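Local coordinates for protein cellulase (PDB 5HOS) that probably hydrolyses internal beta-1,4-glycosidic bonds of cellulose and related glucans, as an endo-beta-1,4-glucanase of glycosyl hydrolase family 5, at residues A[71-76]-A[108-113]; A[82-87]-A[118-123]; A[174-179]-A[218-223]; A[259-264]-A[294-299]; A[283-288]-A[330-335]. All coordinates share one frame; numbering follows the deposited sequence.

Interaction 1. Residues A[71-76]-A[108-113]; sequences VRLPIL and MYVIVD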
# COMPACT_ATOMS: atom_id res chain seq x y z
N VAL A 71 2.66 -7.98 4.94
CA VAL A 71 1.23 -7.73 4.89
C VAL A 71 1.06 -6.22 4.78
O VAL A 71 1.62 -5.47 5.58
CB VAL A 71 0.52 -8.26 6.15
CG1 VAL A 71 -0.87 -7.65 6.32
CG2 VAL A 71 0.45 -9.78 6.09
N ARG A 72 0.30 -5.77 3.78
CA ARG A 72 -0.16 -4.40 3.77
C ARG A 72 -1.53 -4.42 4.42
O ARG A 72 -2.41 -5.19 4.01
CB ARG A 72 -0.21 -3.80 2.36
CG ARG A 72 -0.65 -2.34 2.28
CD ARG A 72 -0.25 -1.75 0.95
NE ARG A 72 -0.64 -0.37 0.70
CZ ARG A 72 -1.76 0.04 0.09
NH1 ARG A 72 -2.70 -0.83 -0.31
NH2 ARG A 72 -1.95 1.34 -0.13
N LEU A 73 -1.68 -3.59 5.45
CA LEU A 73 -2.89 -3.56 6.26
C LEU A 73 -3.61 -2.22 6.12
O LEU A 73 -3.25 -1.25 6.78
CB LEU A 73 -2.52 -3.83 7.71
CG LEU A 73 -3.68 -3.96 8.70
CD1 LEU A 73 -4.38 -5.29 8.51
CD2 LEU A 73 -3.17 -3.79 10.12
N PRO A 74 -4.64 -2.17 5.25
CA PRO A 74 -5.47 -0.98 5.16
C PRO A 74 -6.25 -0.74 6.45
O PRO A 74 -6.89 -1.67 6.96
CB PRO A 74 -6.43 -1.31 4.02
CG PRO A 74 -5.74 -2.31 3.19
CD PRO A 74 -5.01 -3.15 4.20
N ILE A 75 -6.18 0.49 6.95
CA ILE A 75 -6.98 0.95 8.08
C ILE A 75 -7.62 2.27 7.70
O ILE A 75 -7.13 2.96 6.80
CB ILE A 75 -6.15 1.08 9.38
CG1 ILE A 75 -5.06 2.16 9.28
CG2 ILE A 75 -5.52 -0.25 9.72
CD1 ILE A 75 -5.47 3.54 9.76
N LEU A 76 -8.73 2.61 8.37
CA LEU A 76 -9.42 3.87 8.13
C LEU A 76 -8.97 4.91 9.12
O LEU A 76 -9.09 4.70 10.33
CB LEU A 76 -10.94 3.73 8.30
CG LEU A 76 -11.84 3.46 7.11
CD1 LEU A 76 -13.27 3.78 7.54
CD2 LEU A 76 -11.47 4.25 5.87
N MET A 108 6.83 -11.72 9.57
CA MET A 108 6.41 -10.81 8.52
C MET A 108 6.47 -9.35 8.99
O MET A 108 6.44 -9.06 10.20
CB MET A 108 4.98 -11.14 8.07
CG MET A 108 4.83 -12.54 7.49
SD MET A 108 3.13 -12.89 7.02
CE MET A 108 3.09 -12.30 5.33
N TYR A 109 6.57 -8.46 8.00
CA TYR A 109 6.44 -7.02 8.18
C TYR A 109 4.99 -6.60 7.95
O TYR A 109 4.25 -7.30 7.26
CB TYR A 109 7.32 -6.28 7.17
CG TYR A 109 8.80 -6.57 7.28
CD1 TYR A 109 9.38 -7.62 6.57
CD2 TYR A 109 9.63 -5.79 8.08
CE1 TYR A 109 10.74 -7.89 6.66
CE2 TYR A 109 10.99 -6.05 8.18
CZ TYR A 109 11.54 -7.10 7.46
OH TYR A 109 12.89 -7.36 7.55
N VAL A 110 4.61 -5.45 8.52
CA VAL A 110 3.27 -4.88 8.30
C VAL A 110 3.43 -3.45 7.81
O VAL A 110 4.08 -2.64 8.47
CB VAL A 110 2.40 -4.89 9.58
CG1 VAL A 110 1.08 -4.17 9.36
CG2 VAL A 110 2.12 -6.30 10.02
N ILE A 111 2.82 -3.15 6.66
CA ILE A 111 2.64 -1.78 6.21
C ILE A 111 1.33 -1.31 6.79
O ILE A 111 0.28 -1.87 6.46
CB ILE A 111 2.58 -1.67 4.67
CG1 ILE A 111 3.86 -2.22 4.02
CG2 ILE A 111 2.34 -0.23 4.23
CD1 ILE A 111 3.68 -2.60 2.56
N VAL A 112 1.37 -0.30 7.64
CA VAL A 112 0.16 0.35 8.11
C VAL A 112 -0.24 1.34 7.02
O VAL A 112 0.45 2.34 6.81
CB VAL A 112 0.35 1.08 9.45
CG1 VAL A 112 -0.94 1.78 9.87
CG2 VAL A 112 0.80 0.09 10.52
N ASP A 113 -1.35 1.05 6.33
CA ASP A 113 -1.81 1.83 5.18
C ASP A 113 -3.02 2.64 5.62
O ASP A 113 -4.10 2.10 5.82
CB ASP A 113 -2.15 0.88 4.00
CG ASP A 113 -3.25 1.40 3.05
OD1 ASP A 113 -3.37 2.62 2.83
OD2 ASP A 113 -4.00 0.54 2.52
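I111 N hydrogen-bonds V71 O at 2.8 Å, and V110 CA adds only a CA-H...O contact to the same oxygen at 3.2 Å. The ladder runs on through V71 N to Y109 O, L73 N to I111 O, D113 N to L73 O and I75 N to D113 O. These are the second and third parallel strands of the eight-stranded (beta/alpha)8 barrel of family 5 glycosyl hydrolases, and the axes of the short segments, 4.6 Å apart, are inclined by 26°. R72, P74, I111 and D113 point to the inner face, alternating along the strands with V71, L73, V110 and V112, which face the outer helices. With CG anti to the backbone N (chi1 -178°) and an extended chain, R72 lays its guanidinium over the D113 carboxylate, the planes 12° apart. D113 OD2 lies 3.3 Å from R72 CZ, well out of the guanidinium plane, so this salt bridge is one of charges only. R72 NH1 hydrogen-bonds N33 and forms a salt bridge with E271; NH2 hydrogen-bonds N158 and forms a salt bridge with E227. H115 ND1 hydrogen-bonds D113 OD2. P74 CG touches D113 OD2 from another direction at 3.4 Å. On the outer face L73 CB meets V110 CG1 at 4.0 Å, beside A99 and A103 of helix 90-105, and V71 CG2 rests on M108 CE at 3.7 Å.

Interaction 2. Residues A[82-87]-A[118-123]; sequences PRAGGE and AKYYGH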
# COMPACT_ATOMS: atom_id res chain seq x y z
N PRO A 82 -10.64 9.41 15.55
CA PRO A 82 -11.99 9.94 15.27
C PRO A 82 -12.13 11.47 15.26
O PRO A 82 -13.10 11.98 14.68
CB PRO A 82 -12.85 9.32 16.38
CG PRO A 82 -12.12 8.08 16.77
CD PRO A 82 -10.67 8.45 16.68
N ARG A 83 -11.20 12.20 15.88
CA ARG A 83 -11.23 13.66 15.93
C ARG A 83 -9.90 14.23 15.49
O ARG A 83 -8.85 13.72 15.87
CB ARG A 83 -11.54 14.14 17.35
CG ARG A 83 -12.94 13.78 17.80
CD ARG A 83 -13.24 14.29 19.20
NE ARG A 83 -14.59 13.91 19.61
CZ ARG A 83 -15.71 14.55 19.28
NH1 ARG A 83 -15.71 15.66 18.54
NH2 ARG A 83 -16.88 14.07 19.72
N ALA A 84 -9.96 15.31 14.70
CA ALA A 84 -8.76 15.98 14.20
C ALA A 84 -7.89 16.41 15.36
O ALA A 84 -8.36 17.09 16.28
CB ALA A 84 -9.14 17.20 13.36
N GLY A 85 -6.63 15.99 15.34
CA GLY A 85 -5.68 16.36 16.38
C GLY A 85 -5.85 15.62 17.70
O GLY A 85 -5.13 15.91 18.67
N GLY A 86 -6.78 14.67 17.75
CA GLY A 86 -7.12 13.97 18.97
C GLY A 86 -6.28 12.73 19.20
O GLY A 86 -5.46 12.32 18.36
N GLU A 87 -6.52 12.11 20.36
CA GLU A 87 -5.85 10.88 20.75
C GLU A 87 -6.27 9.78 19.79
O GLU A 87 -7.42 9.74 19.35
CB GLU A 87 -6.26 10.45 22.16
CG GLU A 87 -6.04 11.48 23.26
CD GLU A 87 -4.62 11.55 23.76
OE1 GLU A 87 -4.42 12.16 24.84
OE2 GLU A 87 -3.70 11.02 23.11
N ALA A 118 -6.45 10.66 0.63
CA ALA A 118 -6.10 12.02 1.08
C ALA A 118 -7.30 12.83 1.60
O ALA A 118 -7.31 14.06 1.50
CB ALA A 118 -5.35 12.78 -0.02
N LYS A 119 -8.27 12.13 2.17
CA LYS A 119 -9.45 12.75 2.76
C LYS A 119 -9.63 12.32 4.22
O LYS A 119 -9.29 11.19 4.60
CB LYS A 119 -10.70 12.41 1.95
CG LYS A 119 -10.73 13.09 0.59
CD LYS A 119 -11.96 12.67 -0.21
CE LYS A 119 -12.22 13.66 -1.34
NZ LYS A 119 -12.76 12.96 -2.53
N TYR A 120 -10.18 13.24 5.01
CA TYR A 120 -10.58 12.99 6.39
C TYR A 120 -12.02 13.46 6.51
O TYR A 120 -12.30 14.64 6.28
CB TYR A 120 -9.66 13.77 7.32
CG TYR A 120 -9.85 13.50 8.79
CD1 TYR A 120 -9.67 12.21 9.31
CD2 TYR A 120 -10.18 14.52 9.67
CE1 TYR A 120 -9.83 11.95 10.67
CE2 TYR A 120 -10.32 14.28 11.02
CZ TYR A 120 -10.15 13.00 11.52
OH TYR A 120 -10.33 12.78 12.87
N TYR A 121 -12.92 12.53 6.83
CA TYR A 121 -14.37 12.74 6.77
C TYR A 121 -14.81 13.41 5.46
O TYR A 121 -15.63 14.34 5.45
CB TYR A 121 -14.86 13.55 7.99
CG TYR A 121 -14.79 12.80 9.31
CD1 TYR A 121 -15.79 11.92 9.69
CD2 TYR A 121 -13.71 12.98 10.18
CE1 TYR A 121 -15.74 11.24 10.90
CE2 TYR A 121 -13.64 12.31 11.39
CZ TYR A 121 -14.65 11.44 11.75
OH TYR A 121 -14.60 10.77 12.95
N GLY A 122 -14.24 12.94 4.35
CA GLY A 122 -14.58 13.43 3.01
C GLY A 122 -13.91 14.71 2.53
O GLY A 122 -14.08 15.08 1.38
N HIS A 123 -13.12 15.36 3.39
CA HIS A 123 -12.48 16.63 3.06
C HIS A 123 -11.01 16.40 2.79
O HIS A 123 -10.33 15.72 3.56
CB HIS A 123 -12.62 17.60 4.22
CG HIS A 123 -14.04 17.95 4.52
ND1 HIS A 123 -14.71 18.95 3.85
CD2 HIS A 123 -14.91 17.44 5.41
CE1 HIS A 123 -15.95 19.03 4.32
NE2 HIS A 123 -16.09 18.12 5.26
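Y120, P82 and Y121 carry this contact, two tyrosines from a tight hairpin reaching a loop. Y121 OH donates to P82 O at 2.6 Å, in the carbonyl plane and on a lone pair, with a C=O...donor angle of 125°. Y120 goes deeper. Its hydroxyl lies against the backbone of the next residues, 3.0 Å from R83 C and 3.1 Å from A84 N, but the angles there are poor for hydrogen bonds, and its polar partner is instead Q81 O, just before the loop segment. The apolar share is A84 CB, 3.9 Å from Y120 CE2. The two rings also meet each other: Y121 CD2 stands 3.7 Å above the plane of Y120, over the ring centre, while Y120 CE2 lies at the edge of the Y121 ring. Different first torsions, -173° for Y120 and -69° for Y121, let consecutive side chains run out toward the same loop. Behind them a type I' turn from Y120 to H123 joins the short antiparallel strands 119-120 and 123-124. R83 to G86 form a type II turn, closed by G86 N to R83 O at 3.0 Å. W77 meets the Y120 ring, and E78 accepts from Y121 N. Both hydroxyls thus end on main-chain carbonyls, Y120 on Q81 O and Y121 on P82 O, so the polar ties go to the loop's backbone, with A84 CB adding a small apolar touch.

Interaction 3. Residues A[174-179]-A[218-223]; sequences ASIDTI and RDPLNR. With SO4 (sulfate ion), chain B.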
# COMPACT_ATOMS: atom_id res chain seq x y z
N ALA A 174 5.55 17.27 4.57
CA ALA A 174 5.30 17.71 5.93
C ALA A 174 5.13 16.52 6.87
O ALA A 174 5.67 16.52 7.97
CB ALA A 174 4.08 18.61 5.98
N SER A 175 4.41 15.48 6.43
CA SER A 175 4.22 14.30 7.27
C SER A 175 5.53 13.50 7.43
O SER A 175 5.80 12.99 8.51
CB SER A 175 3.08 13.41 6.74
OG SER A 175 3.43 12.83 5.49
N ILE A 176 6.34 13.42 6.37
CA ILE A 176 7.66 12.78 6.45
C ILE A 176 8.53 13.49 7.50
O ILE A 176 9.11 12.85 8.38
CB ILE A 176 8.39 12.76 5.09
CG1 ILE A 176 7.68 11.81 4.11
CG2 ILE A 176 9.86 12.38 5.21
CD1 ILE A 176 7.99 12.09 2.65
N ASP A 177 8.58 14.81 7.40
CA ASP A 177 9.37 15.61 8.36
C ASP A 177 8.88 15.40 9.81
O ASP A 177 9.69 15.27 10.74
CB ASP A 177 9.36 17.10 7.99
CG ASP A 177 10.15 17.40 6.72
OD1 ASP A 177 10.87 16.52 6.19
OD2 ASP A 177 10.06 18.55 6.24
N THR A 178 7.56 15.37 9.98
CA THR A 178 6.94 15.14 11.28
C THR A 178 7.33 13.78 11.86
O THR A 178 7.69 13.68 13.03
CB THR A 178 5.41 15.24 11.17
OG1 THR A 178 5.06 16.55 10.71
CG2 THR A 178 4.74 14.98 12.51
N ILE A 179 7.25 12.75 11.02
CA ILE A 179 7.65 11.41 11.42
C ILE A 179 9.10 11.40 11.90
O ILE A 179 9.39 10.86 12.97
CB ILE A 179 7.42 10.38 10.30
CG1 ILE A 179 5.91 10.16 10.12
CG2 ILE A 179 8.09 9.05 10.62
CD1 ILE A 179 5.53 9.50 8.82
N ARG A 218 12.10 14.68 -0.14
CA ARG A 218 13.28 14.37 0.65
C ARG A 218 12.84 13.69 1.96
O ARG A 218 11.68 13.79 2.40
CB ARG A 218 14.08 15.64 0.93
CG ARG A 218 14.65 16.31 -0.32
CD ARG A 218 15.78 15.51 -0.99
NE ARG A 218 16.21 16.10 -2.27
CZ ARG A 218 15.72 15.80 -3.48
NH1 ARG A 218 14.75 14.90 -3.65
NH2 ARG A 218 16.21 16.42 -4.55
N ASP A 219 13.77 12.96 2.56
CA ASP A 219 13.55 12.30 3.83
C ASP A 219 14.76 12.64 4.70
O ASP A 219 15.87 12.25 4.35
CB ASP A 219 13.47 10.78 3.63
CG ASP A 219 13.27 10.01 4.93
OD1 ASP A 219 13.32 10.59 6.03
OD2 ASP A 219 13.07 8.77 4.84
N PRO A 220 14.54 13.32 5.85
CA PRO A 220 15.67 13.60 6.77
C PRO A 220 16.54 12.40 7.20
O PRO A 220 17.71 12.60 7.53
CB PRO A 220 14.99 14.23 7.99
CG PRO A 220 13.79 14.91 7.41
CD PRO A 220 13.31 14.01 6.29
N LEU A 221 15.98 11.18 7.21
CA LEU A 221 16.75 9.96 7.49
C LEU A 221 17.03 9.09 6.26
O LEU A 221 17.65 8.04 6.37
CB LEU A 221 16.05 9.11 8.57
CG LEU A 221 15.81 9.73 9.95
CD1 LEU A 221 15.28 8.68 10.92
CD2 LEU A 221 17.06 10.37 10.54
N ASN A 222 16.59 9.52 5.08
CA ASN A 222 16.82 8.80 3.84
C ASN A 222 16.45 7.30 3.89
O ASN A 222 17.24 6.45 3.52
CB ASN A 222 18.26 8.99 3.37
CG ASN A 222 18.44 8.70 1.89
OD1 ASN A 222 17.47 8.69 1.12
ND2 ASN A 222 19.67 8.47 1.48
N ARG A 223 15.24 7.00 4.36
CA ARG A 223 14.74 5.63 4.39
C ARG A 223 13.28 5.59 3.97
O ARG A 223 12.37 5.52 4.80
CB ARG A 223 14.92 4.99 5.76
CG ARG A 223 14.84 3.47 5.67
CD ARG A 223 14.51 2.81 6.99
NE ARG A 223 14.26 1.39 6.81
CZ ARG A 223 13.91 0.55 7.79
NH1 ARG A 223 13.78 0.99 9.05
NH2 ARG A 223 13.70 -0.73 7.52
S SO4 B . 14.61 -0.86 3.72
O1 SO4 B . 14.71 0.62 3.87
O2 SO4 B . 15.91 -1.46 4.06
O3 SO4 B . 13.57 -1.37 4.62
O4 SO4 B . 14.30 -1.19 2.32
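In I176 the first torsion (chi1 -69°) sets CG2 anti to the backbone N, and that methyl is what rests on the loop 218-223. It lies 3.6 Å from R218 O and 4.0 Å from P220 CD. One residue on, D177 crosses P220 at about a right angle, bringing OD1 to 3.5 Å from P220 CD at the more open margin of the contact. D219, with CG anti to its N (chi1 179°), turns its carboxylate back into its own loop. There D219 OD1 accepts L221 N at 3.0 Å and D219 OD2 accepts R223 N at 2.8 Å, both donors standing above the carboxylate plane; R180 of the helix forms a salt bridge with D219 OD1. Beyond the turn, R223 presents the edge of its guanidinium to a sulfate ion, NE bonding O1 at 3.1 Å and NH2 bonding O3 at 3.0 Å. K28, Y29 and R266 also hydrogen-bond this anion, which probably came from the crystallisation liquor. The arrangement is an Asx turn within a type I turn from D219 to N222, leading into barrel strand 224-231 while leaning on helix 165-181 of the (beta/alpha)8 fold.

Interaction 4. Residues A[259-264]-A[294-299]; sequences WLRLNK and NSDVWM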
# COMPACT_ATOMS: atom_id res chain seq x y z
N TRP A 259 12.30 6.59 -14.35
CA TRP A 259 12.13 7.80 -13.54
C TRP A 259 12.76 7.60 -12.15
O TRP A 259 13.49 8.48 -11.68
CB TRP A 259 10.64 8.18 -13.39
CG TRP A 259 10.43 9.45 -12.60
CD1 TRP A 259 10.40 10.72 -13.09
CD2 TRP A 259 10.25 9.56 -11.19
NE1 TRP A 259 10.21 11.62 -12.07
CE2 TRP A 259 10.12 10.94 -10.89
CE3 TRP A 259 10.19 8.63 -10.14
CZ2 TRP A 259 9.91 11.41 -9.58
CZ3 TRP A 259 9.99 9.10 -8.84
CH2 TRP A 259 9.85 10.48 -8.58
N LEU A 260 12.50 6.45 -11.52
CA LEU A 260 13.10 6.13 -10.22
C LEU A 260 14.63 6.17 -10.30
O LEU A 260 15.30 6.74 -9.44
CB LEU A 260 12.64 4.76 -9.71
CG LEU A 260 11.18 4.60 -9.25
CD1 LEU A 260 10.92 3.13 -8.96
CD2 LEU A 260 10.88 5.43 -8.01
N ARG A 261 15.15 5.58 -11.37
CA ARG A 261 16.60 5.48 -11.59
C ARG A 261 17.24 6.86 -11.76
O ARG A 261 18.24 7.17 -11.12
CB ARG A 261 16.89 4.58 -12.80
CG ARG A 261 18.31 4.07 -12.90
CD ARG A 261 18.44 2.97 -13.95
NE ARG A 261 17.93 1.68 -13.46
CZ ARG A 261 17.01 0.91 -14.05
NH1 ARG A 261 16.66 -0.24 -13.47
NH2 ARG A 261 16.43 1.23 -15.20
N LEU A 262 16.64 7.69 -12.62
CA LEU A 262 17.13 9.05 -12.84
C LEU A 262 17.10 9.90 -11.56
O LEU A 262 18.05 10.63 -11.28
CB LEU A 262 16.32 9.74 -13.96
CG LEU A 262 16.52 11.23 -14.26
CD1 LEU A 262 17.97 11.59 -14.54
CD2 LEU A 262 15.63 11.64 -15.43
N ASN A 263 16.02 9.77 -10.78
CA ASN A 263 15.83 10.57 -9.56
C ASN A 263 16.38 9.94 -8.28
O ASN A 263 16.14 10.45 -7.18
CB ASN A 263 14.36 10.94 -9.42
CG ASN A 263 13.91 11.90 -10.51
OD1 ASN A 263 14.08 13.10 -10.37
ND2 ASN A 263 13.36 11.37 -11.60
N LYS A 264 17.12 8.84 -8.44
CA LYS A 264 17.80 8.17 -7.33
C LYS A 264 16.83 7.79 -6.22
O LYS A 264 17.08 8.03 -5.04
CB LYS A 264 18.97 9.02 -6.82
CG LYS A 264 19.90 9.48 -7.94
CD LYS A 264 21.33 9.72 -7.47
CE LYS A 264 22.21 10.22 -8.61
NZ LYS A 264 22.38 9.20 -9.68
N ASN A 294 15.18 -5.36 -12.11
CA ASN A 294 15.40 -3.94 -11.86
C ASN A 294 15.35 -3.62 -10.36
O ASN A 294 14.76 -2.62 -9.94
CB ASN A 294 14.37 -3.13 -12.64
CG ASN A 294 14.61 -3.21 -14.13
OD1 ASN A 294 15.40 -2.44 -14.67
ND2 ASN A 294 13.93 -4.13 -14.81
N SER A 295 16.01 -4.47 -9.57
CA SER A 295 16.04 -4.35 -8.11
C SER A 295 16.95 -3.23 -7.59
O SER A 295 16.97 -2.98 -6.40
CB SER A 295 16.46 -5.69 -7.49
OG SER A 295 17.80 -6.04 -7.82
N ASP A 296 17.71 -2.57 -8.47
CA ASP A 296 18.41 -1.33 -8.08
C ASP A 296 17.40 -0.24 -7.67
O ASP A 296 17.70 0.60 -6.82
CB ASP A 296 19.38 -0.83 -9.17
CG ASP A 296 18.68 -0.47 -10.47
OD1 ASP A 296 17.75 -1.19 -10.89
OD2 ASP A 296 19.07 0.54 -11.09
N VAL A 297 16.20 -0.28 -8.25
CA VAL A 297 15.15 0.67 -7.86
C VAL A 297 13.93 0.02 -7.20
O VAL A 297 13.37 0.61 -6.30
CB VAL A 297 14.72 1.57 -9.04
CG1 VAL A 297 15.91 2.36 -9.56
CG2 VAL A 297 14.07 0.78 -10.17
N TRP A 298 13.52 -1.17 -7.63
CA TRP A 298 12.37 -1.84 -7.01
C TRP A 298 12.77 -2.52 -5.71
O TRP A 298 13.70 -3.33 -5.70
CB TRP A 298 11.71 -2.82 -7.97
CG TRP A 298 10.96 -2.13 -9.07
CD1 TRP A 298 11.35 -2.01 -10.38
CD2 TRP A 298 9.71 -1.44 -8.96
NE1 TRP A 298 10.41 -1.30 -11.09
CE2 TRP A 298 9.40 -0.93 -10.24
CE3 TRP A 298 8.82 -1.21 -7.89
CZ2 TRP A 298 8.22 -0.22 -10.49
CZ3 TRP A 298 7.66 -0.48 -8.14
CH2 TRP A 298 7.37 0.00 -9.43
N MET A 299 12.08 -2.16 -4.63
CA MET A 299 12.36 -2.63 -3.27
C MET A 299 11.32 -3.63 -2.74
O MET A 299 11.60 -4.40 -1.84
CB MET A 299 12.48 -1.41 -2.32
CG MET A 299 11.20 -0.91 -1.59
SD MET A 299 11.90 -0.38 -0.00
CE MET A 299 10.32 -0.15 0.74
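R261 and D296 form the tight polar part of the contact, a side-on salt bridge with one nitrogen to each oxygen. R261 NE reaches D296 OD2 at 2.9 Å and R261 NH1 reaches D296 OD1 at 3.0 Å. Each oxygen uses its syn lone pair, both bonds are nearly straight, and the guanidinium and carboxylate planes differ by only 6°. R261 NH1 has a second acceptor, N294 OD1, at 2.8 Å; here the donor is on a lone pair in the carbonyl plane, but the amide is turned 40° from the guanidinium. A bend at chi3 (-77°) swings the arginine tip off its helix toward these partners, and E258 forms a salt bridge with the remaining nitrogen, R261 NH2. This polar cluster fixes the rotation of the guanidinium, yet it lies at the solvent side, where D296 is exposed. Inward the contact is apolar and buried. L260 CB meets V297 CB at 3.9 Å, L260 CD1 touches V297 CG2 at 4.1 Å, and V297 CG1 comes within 4.0 Å of R261 CB. N294 O accepts from both V297 N and W298 N, folding the loop. The contact joins the C-terminal end of helix 248-262 to the approach of strand 298-306: L260 continues inward onto I226 of strand 224-231, V297 bonds through its backbone to G267, and W298 NE1 bonds T257 of helix 248-262.

Interaction 5. Residues A[283-288]-A[330-335]; sequences ALNGML and MSILSP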
# COMPACT_ATOMS: atom_id res chain seq x y z
N ALA A 283 1.51 -12.04 -18.05
CA ALA A 283 1.74 -10.65 -17.63
C ALA A 283 2.24 -10.54 -16.19
O ALA A 283 3.19 -9.80 -15.91
CB ALA A 283 0.47 -9.83 -17.80
N LEU A 284 1.62 -11.30 -15.29
CA LEU A 284 2.00 -11.30 -13.88
C LEU A 284 3.43 -11.78 -13.71
O LEU A 284 4.24 -11.09 -13.08
CB LEU A 284 1.04 -12.17 -13.06
CG LEU A 284 1.33 -12.29 -11.56
CD1 LEU A 284 1.32 -10.92 -10.90
CD2 LEU A 284 0.31 -13.21 -10.90
N ASN A 285 3.74 -12.96 -14.26
CA ASN A 285 5.10 -13.51 -14.24
C ASN A 285 6.14 -12.53 -14.76
O ASN A 285 7.19 -12.33 -14.13
CB ASN A 285 5.19 -14.80 -15.08
CG ASN A 285 5.20 -16.04 -14.22
OD1 ASN A 285 6.13 -16.24 -13.45
ND2 ASN A 285 4.18 -16.88 -14.36
N GLY A 286 5.84 -11.94 -15.91
CA GLY A 286 6.73 -10.97 -16.52
C GLY A 286 6.96 -9.75 -15.65
O GLY A 286 8.11 -9.31 -15.50
N MET A 287 5.89 -9.22 -15.08
CA MET A 287 6.00 -8.02 -14.25
C MET A 287 6.81 -8.29 -12.98
O MET A 287 7.64 -7.47 -12.60
CB MET A 287 4.63 -7.47 -13.89
CG MET A 287 4.67 -6.06 -13.32
SD MET A 287 3.04 -5.33 -13.02
CE MET A 287 2.06 -6.77 -12.58
N LEU A 288 6.59 -9.44 -12.36
CA LEU A 288 7.36 -9.82 -11.17
C LEU A 288 8.83 -10.07 -11.51
O LEU A 288 9.72 -9.65 -10.77
CB LEU A 288 6.75 -11.05 -10.49
CG LEU A 288 5.32 -10.83 -9.97
CD1 LEU A 288 4.70 -12.15 -9.54
CD2 LEU A 288 5.26 -9.82 -8.84
N MET A 330 -1.72 -17.78 -6.74
CA MET A 330 -0.68 -18.10 -5.76
C MET A 330 0.43 -19.00 -6.32
O MET A 330 1.57 -18.94 -5.85
CB MET A 330 -1.30 -18.74 -4.50
CG MET A 330 -0.35 -18.88 -3.32
SD MET A 330 0.45 -17.34 -2.80
CE MET A 330 -1.00 -16.39 -2.33
N SER A 331 0.13 -19.83 -7.32
CA SER A 331 1.15 -20.68 -7.95
C SER A 331 2.23 -19.86 -8.67
O SER A 331 3.33 -20.36 -8.91
CB SER A 331 0.52 -21.69 -8.91
OG SER A 331 0.04 -21.06 -10.07
N ILE A 332 1.91 -18.61 -9.02
CA ILE A 332 2.90 -17.65 -9.54
C ILE A 332 3.48 -16.78 -8.44
O ILE A 332 4.69 -16.57 -8.40
CB ILE A 332 2.27 -16.76 -10.64
CG1 ILE A 332 1.78 -17.64 -11.81
CG2 ILE A 332 3.28 -15.72 -11.13
CD1 ILE A 332 0.79 -16.96 -12.74
N LEU A 333 2.63 -16.26 -7.55
CA LEU A 333 3.08 -15.34 -6.50
C LEU A 333 4.04 -16.00 -5.51
O LEU A 333 5.02 -15.37 -5.09
CB LEU A 333 1.90 -14.75 -5.73
CG LEU A 333 0.96 -13.83 -6.52
CD1 LEU A 333 -0.35 -13.62 -5.78
CD2 LEU A 333 1.63 -12.49 -6.82
N SER A 334 3.76 -17.25 -5.16
CA SER A 334 4.55 -17.95 -4.14
C SER A 334 6.02 -18.18 -4.54
O SER A 334 6.91 -17.79 -3.79
CB SER A 334 3.86 -19.25 -3.70
OG SER A 334 4.56 -19.85 -2.63
N PRO A 335 6.28 -18.78 -5.73
CA PRO A 335 7.70 -18.93 -6.11
C PRO A 335 8.44 -17.60 -6.31
O PRO A 335 9.64 -17.52 -6.04
CB PRO A 335 7.66 -19.75 -7.41
CG PRO A 335 6.23 -19.80 -7.84
CD PRO A 335 5.38 -19.50 -6.64
O HOH W 1 6.39 -17.59 -10.96
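I332 is wedged between L284, N285 and L288, and its CG2 methyl does most of the touching. In the I332 rotamer CG2 stands anti to the backbone N, which aims this branch at the opposing helix. L284 meets it with CD2 at 3.9 Å, and L288 CD1 follows one turn later, 4.2 Å from I332 CG2. L288 and L333 share one leucine setting, CG beside the backbone N, and their side chains meet as L288 CD1 to L333 CD2 at 4.1 Å. N285 is the unusual conformer: chi1 of -102° lies away from the common staggered values and lays the amide across the isoleucine, with N285 ND2 3.5 Å from I332 CG2 and 3.6 Å from I332 CG1. The segment axes run nearly parallel, 11° apart, at a closest approach of 10.2 Å. This is the pairing of neighbouring outer helices of the barrel, 278-293 and 330-341; inward, F272 and W303 touch L284, F272 and W301 touch L288, and W303 touches L333. One water donates to N285 OD1 at 2.8 Å and to I332 O, while R336 NH1 also donates to N285 OD1. The chemistry therefore divides: branched aliphatic groups pack directly toward the barrel, the polar link between the segments passes through water, and the N285 amide packs against I332 by van der Waals contact while its OD1 accepts hydrogen bonds.

Interaction 1 is the innermost, about 7 Å from the chain centre, and its inner-face residues R72 and D113 lie at the barrel core among E227, E271 and W304, consistent with the substrate-binding end of a family 5 barrel. The others lie 18 to 20 Å out. The segments of interactions 1 and 2 alternate along the chain, and strand 109-114 leads into the hairpin of interaction 2. Those of interactions 4 and 5 alternate likewise, with centres 21 Å apart. Interactions 2 and 5 flank the chain centre, their own centres 38 Å apart. The sulfate is bound by R223 of interaction 3 with K28, Y29 and R266, near the starts of barrel strands 29-34, 224-231 and 267-273.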